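PDB 4HR6: lectin from Trichosanthes anguina, which binds galactosides through ricin-type beta-trefoil domains and is the lectin chain of a nontoxic, three-chain homologue of type II ribosome-inactivating proteins. Local coordinates for residues Arg232-Asp236 with Ile247-His253; Met148-Ala152 with Lys168-Trp173; Ile138-Gly144 with Gln259-Tyr264. All blocks are in the same frame, centred on the assembly; numbering follows the deposited sequence.

Contact 1: Arg232-Asp236 with Ile247-His253. With AMG (methyl alpha-D-galactopyranoside), chain E.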
loop_
_atom_site.group_PDB
_atom_site.type_symbol
_atom_site.label_atom_id
_atom_site.label_comp_id
_atom_site.label_asym_id
_atom_site.label_seq_id
_atom_site.Cartn_x
_atom_site.Cartn_y
_atom_site.Cartn_z
ATOM N N ARG C 232 19.278 2.818 6.268
ATOM C CA ARG C 232 17.878 3.222 6.421
ATOM C C ARG C 232 17.482 3.420 7.885
ATOM O O ARG C 232 17.855 2.624 8.739
ATOM C CB ARG C 232 16.981 2.149 5.780
ATOM C CG ARG C 232 15.482 2.364 5.933
ATOM C CD ARG C 232 14.694 1.302 5.187
ATOM N NE ARG C 232 14.755 -0.021 5.816
ATOM C CZ ARG C 232 13.785 -0.587 6.548
ATOM N NH1 ARG C 232 12.630 0.038 6.791
ATOM N NH2 ARG C 232 13.976 -1.804 7.050
ATOM N N LEU C 233 16.712 4.473 8.157
ATOM C CA LEU C 233 16.122 4.698 9.482
ATOM C C LEU C 233 14.598 4.863 9.385
ATOM O O LEU C 233 14.086 5.370 8.384
ATOM C CB LEU C 233 16.714 5.947 10.146
ATOM C CG LEU C 233 18.241 6.088 10.238
ATOM C CD1 LEU C 233 18.607 7.502 10.684
ATOM C CD2 LEU C 233 18.843 5.044 11.169
ATOM N N ALA C 234 13.902 4.486 10.462
ATOM C CA ALA C 234 12.438 4.489 10.525
ATOM C C ALA C 234 11.889 5.427 11.589
ATOM O O ALA C 234 12.452 5.571 12.665
ATOM C CB ALA C 234 11.954 3.089 10.828
ATOM N N MET C 235 10.755 6.028 11.280
ATOM C CA MET C 235 9.970 6.786 12.226
ATOM C C MET C 235 9.537 5.842 13.357
ATOM O O MET C 235 9.233 4.666 13.128
ATOM C CB MET C 235 8.775 7.393 11.496
ATOM C CG MET C 235 8.162 8.591 12.172
ATOM S SD MET C 235 7.018 9.506 11.124
ATOM C CE MET C 235 8.109 10.094 9.846
ATOM N N ASP C 236 9.545 6.355 14.585
ATOM C CA ASP C 236 9.567 5.507 15.775
ATOM C C ASP C 236 9.012 6.286 16.964
ATOM O O ASP C 236 9.453 7.406 17.243
ATOM C CB ASP C 236 11.010 5.032 16.028
ATOM C CG ASP C 236 11.192 4.290 17.358
ATOM O OD1 ASP C 236 12.025 3.353 17.435
ATOM O OD2 ASP C 236 10.523 4.653 18.329
ATOM N N ILE C 247 8.361 11.665 18.698
ATOM C CA ILE C 247 8.616 10.824 17.531
ATOM C C ILE C 247 10.073 11.014 17.119
ATOM O O ILE C 247 10.512 12.140 16.881
ATOM C CB ILE C 247 7.708 11.201 16.341
ATOM C CG1 ILE C 247 6.242 11.248 16.773
ATOM C CG2 ILE C 247 7.920 10.230 15.174
ATOM C CD1 ILE C 247 5.771 9.980 17.460
ATOM N N ILE C 248 10.811 9.914 17.039
ATOM C CA ILE C 248 12.217 9.951 16.688
ATOM C C ILE C 248 12.505 9.123 15.431
ATOM O O ILE C 248 11.639 8.392 14.954
ATOM C CB ILE C 248 13.096 9.432 17.853
ATOM C CG1 ILE C 248 12.870 7.939 18.099
ATOM C CG2 ILE C 248 12.821 10.239 19.118
ATOM C CD1 ILE C 248 13.799 7.328 19.127
ATOM N N LEU C 249 13.740 9.238 14.940
ATOM C CA LEU C 249 14.234 8.516 13.779
ATOM C C LEU C 249 15.250 7.484 14.236
ATOM O O LEU C 249 16.344 7.826 14.658
ATOM C CB LEU C 249 14.881 9.498 12.801
ATOM C CG LEU C 249 15.283 8.975 11.421
ATOM C CD1 LEU C 249 14.089 8.398 10.678
ATOM C CD2 LEU C 249 15.892 10.110 10.617
ATOM N N HIS C 250 14.888 6.214 14.129
ATOM C CA HIS C 250 15.593 5.148 14.817
ATOM C C HIS C 250 16.062 4.069 13.856
ATOM O O HIS C 250 15.621 4.008 12.719
ATOM C CB HIS C 250 14.642 4.552 15.861
ATOM C CG HIS C 250 15.310 3.679 16.872
ATOM N ND1 HIS C 250 15.491 2.326 16.682
ATOM C CD2 HIS C 250 15.827 3.960 18.089
ATOM C CE1 HIS C 250 16.097 1.812 17.738
ATOM N NE2 HIS C 250 16.311 2.782 18.606
ATOM N N ARG C 251 16.976 3.231 14.324
ATOM C CA ARG C 251 17.340 1.998 13.638
ATOM C C ARG C 251 16.079 1.149 13.403
ATOM O O ARG C 251 15.265 1.001 14.316
ATOM C CB ARG C 251 18.332 1.221 14.507
ATOM C CG ARG C 251 19.028 0.060 13.827
ATOM C CD ARG C 251 19.930 -0.685 14.804
ATOM N NE ARG C 251 21.010 -1.383 14.103
ATOM C CZ ARG C 251 22.199 -0.857 13.798
ATOM N NH1 ARG C 251 22.514 0.392 14.137
ATOM N NH2 ARG C 251 23.092 -1.593 13.146
ATOM N N PRO C 252 15.913 0.584 12.190
ATOM C CA PRO C 252 14.709 -0.211 11.910
ATOM C C PRO C 252 14.715 -1.578 12.586
ATOM O O PRO C 252 15.697 -2.316 12.488
ATOM C CB PRO C 252 14.740 -0.380 10.383
ATOM C CG PRO C 252 15.799 0.548 9.887
ATOM C CD PRO C 252 16.782 0.665 11.005
ATOM N N HIS C 253 13.638 -1.903 13.290
ATOM C CA HIS C 253 13.486 -3.252 13.870
ATOM C C HIS C 253 12.092 -3.864 13.666
ATOM O O HIS C 253 11.875 -5.025 14.005
ATOM C CB HIS C 253 13.887 -3.284 15.365
ATOM C CG HIS C 253 13.234 -2.224 16.199
ATOM N ND1 HIS C 253 11.868 -2.049 16.250
ATOM C CD2 HIS C 253 13.760 -1.292 17.028
ATOM C CE1 HIS C 253 11.578 -1.053 17.066
ATOM N NE2 HIS C 253 12.709 -0.579 17.557
HETATM C C1 AMG E . 13.591 1.282 22.850
HETATM C C2 AMG E . 12.647 1.009 21.678
HETATM C C3 AMG E . 13.138 1.702 20.402
HETATM C C4 AMG E . 13.360 3.185 20.671
HETATM C C5 AMG E . 14.232 3.384 21.922
HETATM C C6 AMG E . 14.378 4.852 22.315
HETATM C C7 AMG E . 15.491 0.167 23.758
HETATM O O1 AMG E . 14.889 0.727 22.594
HETATM O O2 AMG E . 12.552 -0.405 21.494
HETATM O O3 AMG E . 12.199 1.552 19.326
HETATM O O4 AMG E . 12.087 3.827 20.817
HETATM O O5 AMG E . 13.679 2.690 23.041
HETATM O O6 AMG E . 15.546 4.988 23.137
#

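Contact 2: Met148-Ala152 with Lys168-Trp173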
loop_
_atom_site.group_PDB
_atom_site.type_symbol
_atom_site.label_atom_id
_atom_site.label_comp_id
_atom_site.label_asym_id
_atom_site.label_seq_id
_atom_site.Cartn_x
_atom_site.Cartn_y
_atom_site.Cartn_z
ATOM N N MET C 148 -3.552 5.350 17.464
ATOM C CA MET C 148 -3.511 6.798 17.608
ATOM C C MET C 148 -2.973 7.460 16.346
ATOM O O MET C 148 -2.232 6.836 15.593
ATOM C CB MET C 148 -2.675 7.150 18.818
ATOM C CG MET C 148 -3.385 6.765 20.098
ATOM S SD MET C 148 -2.468 7.256 21.551
ATOM C CE MET C 148 -2.968 8.972 21.689
ATOM N N CYS C 149 -3.367 8.718 16.135
ATOM C CA CYS C 149 -3.101 9.476 14.911
ATOM C C CYS C 149 -2.019 10.551 15.116
ATOM O O CYS C 149 -2.031 11.257 16.132
ATOM C CB CYS C 149 -4.376 10.189 14.463
ATOM S SG CYS C 149 -5.633 9.192 13.606
ATOM N N LEU C 150 -1.112 10.696 14.145
ATOM C CA LEU C 150 -0.157 11.809 14.129
ATOM C C LEU C 150 -0.885 13.130 14.034
ATOM O O LEU C 150 -1.705 13.339 13.141
ATOM C CB LEU C 150 0.798 11.745 12.939
ATOM C CG LEU C 150 2.125 11.013 13.054
ATOM C CD1 LEU C 150 2.919 11.351 11.803
ATOM C CD2 LEU C 150 2.923 11.386 14.289
ATOM N N GLU C 151 -0.567 14.032 14.962
ATOM C CA GLU C 151 -1.153 15.361 14.958
ATOM C C GLU C 151 -0.080 16.469 14.875
ATOM O O GLU C 151 0.997 16.378 15.485
ATOM C CB GLU C 151 -2.023 15.544 16.194
ATOM C CG GLU C 151 -2.972 16.722 16.083
ATOM C CD GLU C 151 -3.932 16.789 17.243
ATOM O OE1 GLU C 151 -4.795 15.898 17.346
ATOM O OE2 GLU C 151 -3.814 17.727 18.053
ATOM N N ALA C 152 -0.380 17.487 14.078
ATOM C CA ALA C 152 0.431 18.700 14.017
ATOM C C ALA C 152 -0.001 19.575 15.194
ATOM O O ALA C 152 -1.136 20.071 15.213
ATOM C CB ALA C 152 0.213 19.439 12.700
ATOM N N LYS C 168 -10.605 16.099 11.928
ATOM C CA LYS C 168 -9.762 17.060 12.636
ATOM C C LYS C 168 -8.623 17.487 11.703
ATOM O O LYS C 168 -7.847 16.651 11.221
ATOM C CB LYS C 168 -9.200 16.493 13.939
ATOM C CG LYS C 168 -8.583 17.577 14.809
ATOM C CD LYS C 168 -7.977 17.039 16.087
ATOM C CE LYS C 168 -7.426 18.171 16.943
ATOM N NZ LYS C 168 -7.199 17.714 18.342
ATOM N N ARG C 169 -8.538 18.794 11.468
ATOM C CA ARG C 169 -7.690 19.359 10.417
ATOM C C ARG C 169 -6.219 19.100 10.680
ATOM O O ARG C 169 -5.457 18.874 9.751
ATOM C CB ARG C 169 -7.950 20.866 10.277
ATOM C CG ARG C 169 -9.377 21.227 9.873
ATOM C CD ARG C 169 -9.536 21.422 8.369
ATOM N NE ARG C 169 -8.879 20.370 7.589
ATOM C CZ ARG C 169 -8.638 20.434 6.279
ATOM N NH1 ARG C 169 -9.022 21.490 5.565
ATOM N NH2 ARG C 169 -8.020 19.426 5.673
ATOM N N GLU C 170 -5.846 19.084 11.951
ATOM C CA GLU C 170 -4.446 18.941 12.363
ATOM C C GLU C 170 -3.928 17.520 12.189
ATOM O O GLU C 170 -2.728 17.283 12.300
ATOM C CB GLU C 170 -4.271 19.329 13.843
ATOM C CG GLU C 170 -4.509 20.798 14.182
ATOM C CD GLU C 170 -5.974 21.190 14.216
ATOM O OE1 GLU C 170 -6.826 20.340 14.542
ATOM O OE2 GLU C 170 -6.277 22.360 13.910
ATOM N N GLN C 171 -4.849 16.582 11.972
ATOM C CA GLN C 171 -4.536 15.163 11.795
ATOM C C GLN C 171 -4.485 14.749 10.317
ATOM O O GLN C 171 -4.319 13.568 10.012
ATOM C CB GLN C 171 -5.549 14.309 12.575
ATOM C CG GLN C 171 -5.430 14.506 14.086
ATOM C CD GLN C 171 -6.184 13.474 14.905
ATOM O OE1 GLN C 171 -7.084 12.803 14.403
ATOM N NE2 GLN C 171 -5.822 13.350 16.188
ATOM N N SER C 172 -4.594 15.724 9.413
ATOM C CA SER C 172 -4.612 15.457 7.981
ATOM C C SER C 172 -3.298 15.870 7.320
ATOM O O SER C 172 -2.827 17.016 7.469
ATOM C CB SER C 172 -5.806 16.146 7.323
ATOM O OG SER C 172 -5.753 16.003 5.913
ATOM N N TRP C 173 -2.715 14.916 6.598
ATOM C CA TRP C 173 -1.393 15.042 5.994
ATOM C C TRP C 173 -1.471 14.824 4.496
ATOM O O TRP C 173 -2.330 14.071 3.996
ATOM C CB TRP C 173 -0.445 14.029 6.616
ATOM C CG TRP C 173 -0.363 14.185 8.099
ATOM C CD1 TRP C 173 -1.100 13.532 9.036
ATOM C CD2 TRP C 173 0.484 15.090 8.812
ATOM N NE1 TRP C 173 -0.755 13.958 10.299
ATOM C CE2 TRP C 173 0.216 14.919 10.188
ATOM C CE3 TRP C 173 1.446 16.030 8.421
ATOM C CZ2 TRP C 173 0.879 15.655 11.177
ATOM C CZ3 TRP C 173 2.111 16.753 9.403
ATOM C CH2 TRP C 173 1.821 16.564 10.765
HETATM O O HOH W 1 -3.064 11.679 11.248
#

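Contact 3: Ile138-Gly144 with Gln259-Tyr264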
loop_
_atom_site.group_PDB
_atom_site.type_symbol
_atom_site.label_atom_id
_atom_site.label_comp_id
_atom_site.label_asym_id
_atom_site.label_seq_id
_atom_site.Cartn_x
_atom_site.Cartn_y
_atom_site.Cartn_z
ATOM N N ILE C 138 -1.398 12.548 -1.985
ATOM C CA ILE C 138 -2.308 11.611 -1.337
ATOM C C ILE C 138 -2.627 12.131 0.060
ATOM O O ILE C 138 -1.738 12.206 0.910
ATOM C CB ILE C 138 -1.670 10.203 -1.168
ATOM C CG1 ILE C 138 -1.170 9.638 -2.502
ATOM C CG2 ILE C 138 -2.659 9.250 -0.501
ATOM C CD1 ILE C 138 -2.225 9.579 -3.571
ATOM N N ILE C 139 -3.891 12.453 0.304
ATOM C CA ILE C 139 -4.333 12.930 1.608
ATOM C C ILE C 139 -4.739 11.792 2.524
ATOM O O ILE C 139 -5.544 10.944 2.144
ATOM C CB ILE C 139 -5.598 13.824 1.500
ATOM C CG1 ILE C 139 -5.423 14.952 0.473
ATOM C CG2 ILE C 139 -5.995 14.363 2.875
ATOM C CD1 ILE C 139 -4.181 15.778 0.659
ATOM N N GLY C 140 -4.257 11.809 3.759
ATOM C CA GLY C 140 -4.811 10.924 4.770
ATOM C C GLY C 140 -4.308 11.164 6.174
ATOM O O GLY C 140 -3.539 12.102 6.422
ATOM N N SER C 141 -4.778 10.328 7.100
ATOM C CA SER C 141 -4.246 10.293 8.459
ATOM C C SER C 141 -3.158 9.269 8.507
ATOM O O SER C 141 -3.122 8.356 7.681
ATOM C CB SER C 141 -5.325 9.903 9.467
ATOM O OG SER C 141 -6.444 10.753 9.342
ATOM N N ILE C 142 -2.255 9.430 9.467
ATOM C CA ILE C 142 -1.198 8.476 9.679
ATOM C C ILE C 142 -1.395 7.892 11.064
ATOM O O ILE C 142 -1.354 8.627 12.062
ATOM C CB ILE C 142 0.179 9.124 9.567
ATOM C CG1 ILE C 142 0.335 9.762 8.197
ATOM C CG2 ILE C 142 1.259 8.090 9.807
ATOM C CD1 ILE C 142 1.586 10.611 8.051
ATOM N N VAL C 143 -1.604 6.569 11.114
ATOM C CA VAL C 143 -2.022 5.878 12.323
ATOM C C VAL C 143 -0.867 5.043 12.833
ATOM O O VAL C 143 -0.246 4.328 12.080
ATOM C CB VAL C 143 -3.259 4.987 12.057
ATOM C CG1 VAL C 143 -3.768 4.348 13.346
ATOM C CG2 VAL C 143 -4.371 5.802 11.414
ATOM N N GLY C 144 -0.576 5.156 14.122
ATOM C CA GLY C 144 0.526 4.448 14.738
ATOM C C GLY C 144 -0.032 3.560 15.817
ATOM O O GLY C 144 -1.237 3.254 15.818
ATOM N N GLN C 259 5.472 0.701 13.304
ATOM C CA GLN C 259 4.472 0.297 12.317
ATOM C C GLN C 259 3.416 1.369 12.242
ATOM O O GLN C 259 2.968 1.869 13.260
ATOM C CB GLN C 259 3.854 -1.053 12.695
ATOM C CG GLN C 259 4.748 -2.259 12.393
ATOM C CD GLN C 259 4.119 -3.573 12.835
ATOM O OE1 GLN C 259 2.895 -3.715 12.837
ATOM N NE2 GLN C 259 4.955 -4.545 13.225
ATOM N N TRP C 260 3.020 1.710 11.021
ATOM C CA TRP C 260 2.089 2.793 10.747
ATOM C C TRP C 260 1.136 2.386 9.632
ATOM O O TRP C 260 1.436 1.484 8.853
ATOM C CB TRP C 260 2.863 4.031 10.269
ATOM C CG TRP C 260 3.930 4.493 11.210
ATOM C CD1 TRP C 260 5.224 4.055 11.278
ATOM C CD2 TRP C 260 3.781 5.469 12.238
ATOM N NE1 TRP C 260 5.892 4.707 12.287
ATOM C CE2 TRP C 260 5.029 5.597 12.880
ATOM C CE3 TRP C 260 2.715 6.271 12.661
ATOM C CZ2 TRP C 260 5.234 6.480 13.950
ATOM C CZ3 TRP C 260 2.927 7.164 13.723
ATOM C CH2 TRP C 260 4.174 7.251 14.349
ATOM N N VAL C 261 0.007 3.071 9.531
ATOM C CA VAL C 261 -0.948 2.801 8.480
ATOM C C VAL C 261 -1.386 4.126 7.935
ATOM O O VAL C 261 -1.703 5.023 8.715
ATOM C CB VAL C 261 -2.194 2.046 9.012
ATOM C CG1 VAL C 261 -3.292 1.996 7.957
ATOM C CG2 VAL C 261 -1.818 0.650 9.490
ATOM N N LEU C 262 -1.406 4.244 6.608
ATOM C CA LEU C 262 -1.945 5.406 5.949
ATOM C C LEU C 262 -3.448 5.209 5.862
ATOM O O LEU C 262 -3.917 4.273 5.192
ATOM C CB LEU C 262 -1.373 5.533 4.532
ATOM C CG LEU C 262 -1.188 6.909 3.878
ATOM C CD1 LEU C 262 -1.505 6.827 2.391
ATOM C CD2 LEU C 262 -1.994 8.021 4.507
ATOM N N PHE C 263 -4.214 6.081 6.516
ATOM C CA PHE C 263 -5.652 5.961 6.474
ATOM C C PHE C 263 -6.208 7.041 5.552
ATOM O O PHE C 263 -6.505 8.162 5.954
ATOM C CB PHE C 263 -6.259 5.982 7.882
ATOM C CG PHE C 263 -7.638 5.387 7.957
ATOM C CD1 PHE C 263 -7.818 4.057 8.312
ATOM C CD2 PHE C 263 -8.755 6.145 7.649
ATOM C CE1 PHE C 263 -9.086 3.500 8.380
ATOM C CE2 PHE C 263 -10.036 5.590 7.705
ATOM C CZ PHE C 263 -10.202 4.266 8.074
ATOM N N TYR C 264 -6.328 6.657 4.288
ATOM C CA TYR C 264 -6.790 7.510 3.233
ATOM C C TYR C 264 -8.287 7.273 3.046
ATOM O O TYR C 264 -8.903 7.945 2.207
ATOM C CB TYR C 264 -6.005 7.233 1.933
ATOM C CG TYR C 264 -6.209 5.823 1.354
ATOM C CD1 TYR C 264 -5.452 4.741 1.797
ATOM C CD2 TYR C 264 -7.159 5.588 0.384
ATOM C CE1 TYR C 264 -5.656 3.458 1.292
ATOM C CE2 TYR C 264 -7.370 4.308 -0.131
ATOM C CZ TYR C 264 -6.618 3.247 0.324
ATOM O OH TYR C 264 -6.832 1.983 -0.185
HETATM O O HOH W 2 -7.558 10.322 0.661
#

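Contact 1: Arg232-Asp236 with Ile247-His253
Asp236 and His253 grip the same hydroxyl of the bound methyl alpha-D-galactopyranoside: O3 of the sugar donates to Asp236 OD1 at 2.6 Å and accepts from His253 NE2 at 2.8 Å. The other carboxylate oxygen, Asp236 OD2, takes the sugar O4 at 3.1 Å, so one carboxylate spans two neighbouring hydroxyls; CG lies anti to the Asp236 backbone N (chi1 172°), which carries the group to the sugar. The His250 ring lays one face against C3 and C4 of the galactoside, and its rotation is fixed by a bond in the ring plane from His250 ND1 to Arg251 O (2.7 Å). Asn257, Asp199 and the backbone N of Arg239 also hydrogen-bond the sugar. This is a galactose site of the ricin-type beta-trefoil, built here on an antiparallel hairpin. Backbone bonds join Ala234 and His250 in both directions, and Ile248 N reaches Asp236 O. Asp236, His250 and Ile248 share the sheet face turned to the ligand. Met235 and Leu249 point to the reverse face; Met235 CG also presses on Ile247 CG2 at 3.4 Å, tighter than usual. Leu233 crosses Leu249 at about a right angle. Beyond the strands, Pro252 CB lies over one face of the Arg232 guanidinium, whose NH1 is held by Asp222 and Ser226.

Contact 2: Met148-Ala152 with Lys168-Trp173
The Trp173 indole turns its edge to the strand, and NE1 donates to Leu150 O at 3.1 Å. The carbonyl oxygen lies practically in the indole plane, yet the N-H arrives from above the carbonyl plane, 57° out of it. At the far end of the indole, CH2 of Trp173 meets Ala152 CB at 3.8 Å, the methyl standing well out of the ring plane. A water bonded to Leu150 O also donates to Gln171 O, so the Leu150 carbonyl receives two donors. On the other flank the Glu151 carboxylate is the meeting point. With CG anti to the backbone N (chi1 -164°) and the chain extended beyond it, OE1 reaches two donors. Gln171 NE2 approaches the anti lone pair of Glu151 OE1 at 3.0 Å, with the amide turned 49° from the carboxylate, whereas Lys168 NZ meets Glu151 OE1 from above the carboxylate plane at 3.2 Å in a salt bridge. Lys168 runs across Glu151 at about a right angle. The same Gln171 amide is tied to Glu163 O and Val165 N, which steadies the donor. Glu170 lies alongside Glu151, and Glu170 O receives Ala152 N in a nearly straight bond of 3.0 Å. Here a 3-10 turn, 169-171, leads into the Gln-x-Trp sequence Gln171-Ser172-Trp173, a hallmark of ricin-type beta-trefoil repeats, and folds back onto the strand carrying Cys149, which is disulfide-bonded to Cys164.

Contact 3: Ile138-Gly144 with Gln259-Tyr264
Strands 138-143 and 261-263 run antiparallel at 138°, with Ser141-Phe263 and Val143-Val261 as hydrogen-bonded pairs, each joined by two backbone bonds, and Ile142-Leu262 as the non-hydrogen-bonded pair between them. Where Gly140 passes Tyr264, Gly140 CA and Tyr264 CA come to 4.2 Å. A water bonded to Ile139 O and Tyr264 O links the two segments at this end. On the face of Ile142 and Leu262, Ile138 CG2 packs against Leu262 CD1 at 3.9 Å, the two side chains crossing at about a right angle. Trp260 puts its six-membered ring beside Gly144, Trp260 CE3 to Gly144 CA at 3.5 Å, while Ile142 CG2 touches the same Trp260 CE3 at 3.7 Å. A chi1 of -58° sets the Ile142 CG1 branch beside the backbone N and turns CG2, anti to that nitrogen, toward the tryptophan. On the other face, Val143 lies alongside Phe263, with Val143 CG2 4.0 Å from Phe263 CB. Val143, Val261 and Phe263 face a neighbouring chain, whose Tyr129, Gln125 and Ser126 pack on them; Phe122 of that neighbouring chain also stacks on Tyr264. Within the chain, strand 138-143 lies between 173-175 and the outermost strand 261-263, and Ile142 and Trp260 both pack on Leu150 of strand 148-153 and on Ile225 of strand 225-226.

Overall arrangement
After the first trefoil, strand 138-143 leads directly into strand 148-153, and contact 2 soon closes a small loop as 168-173 returns to 148-152. The chain then travels on to the sugar-binding hairpin, where contact 1 closes a second short loop, in series with contact 2. Strand 261-263 finally returns to 138-143, and contact 3 encloses both others, tying the C-terminal strand to strand 138-143. Contacts 2 and 3 are neighbours, centres about 9 Å apart, with backbone bonds Trp173 N to Gly140 O and Leu150 N to Ile142 O. Contact 1 reaches contact 2 by Ile247 against Leu150, and contact 3 at Met235 and Trp260.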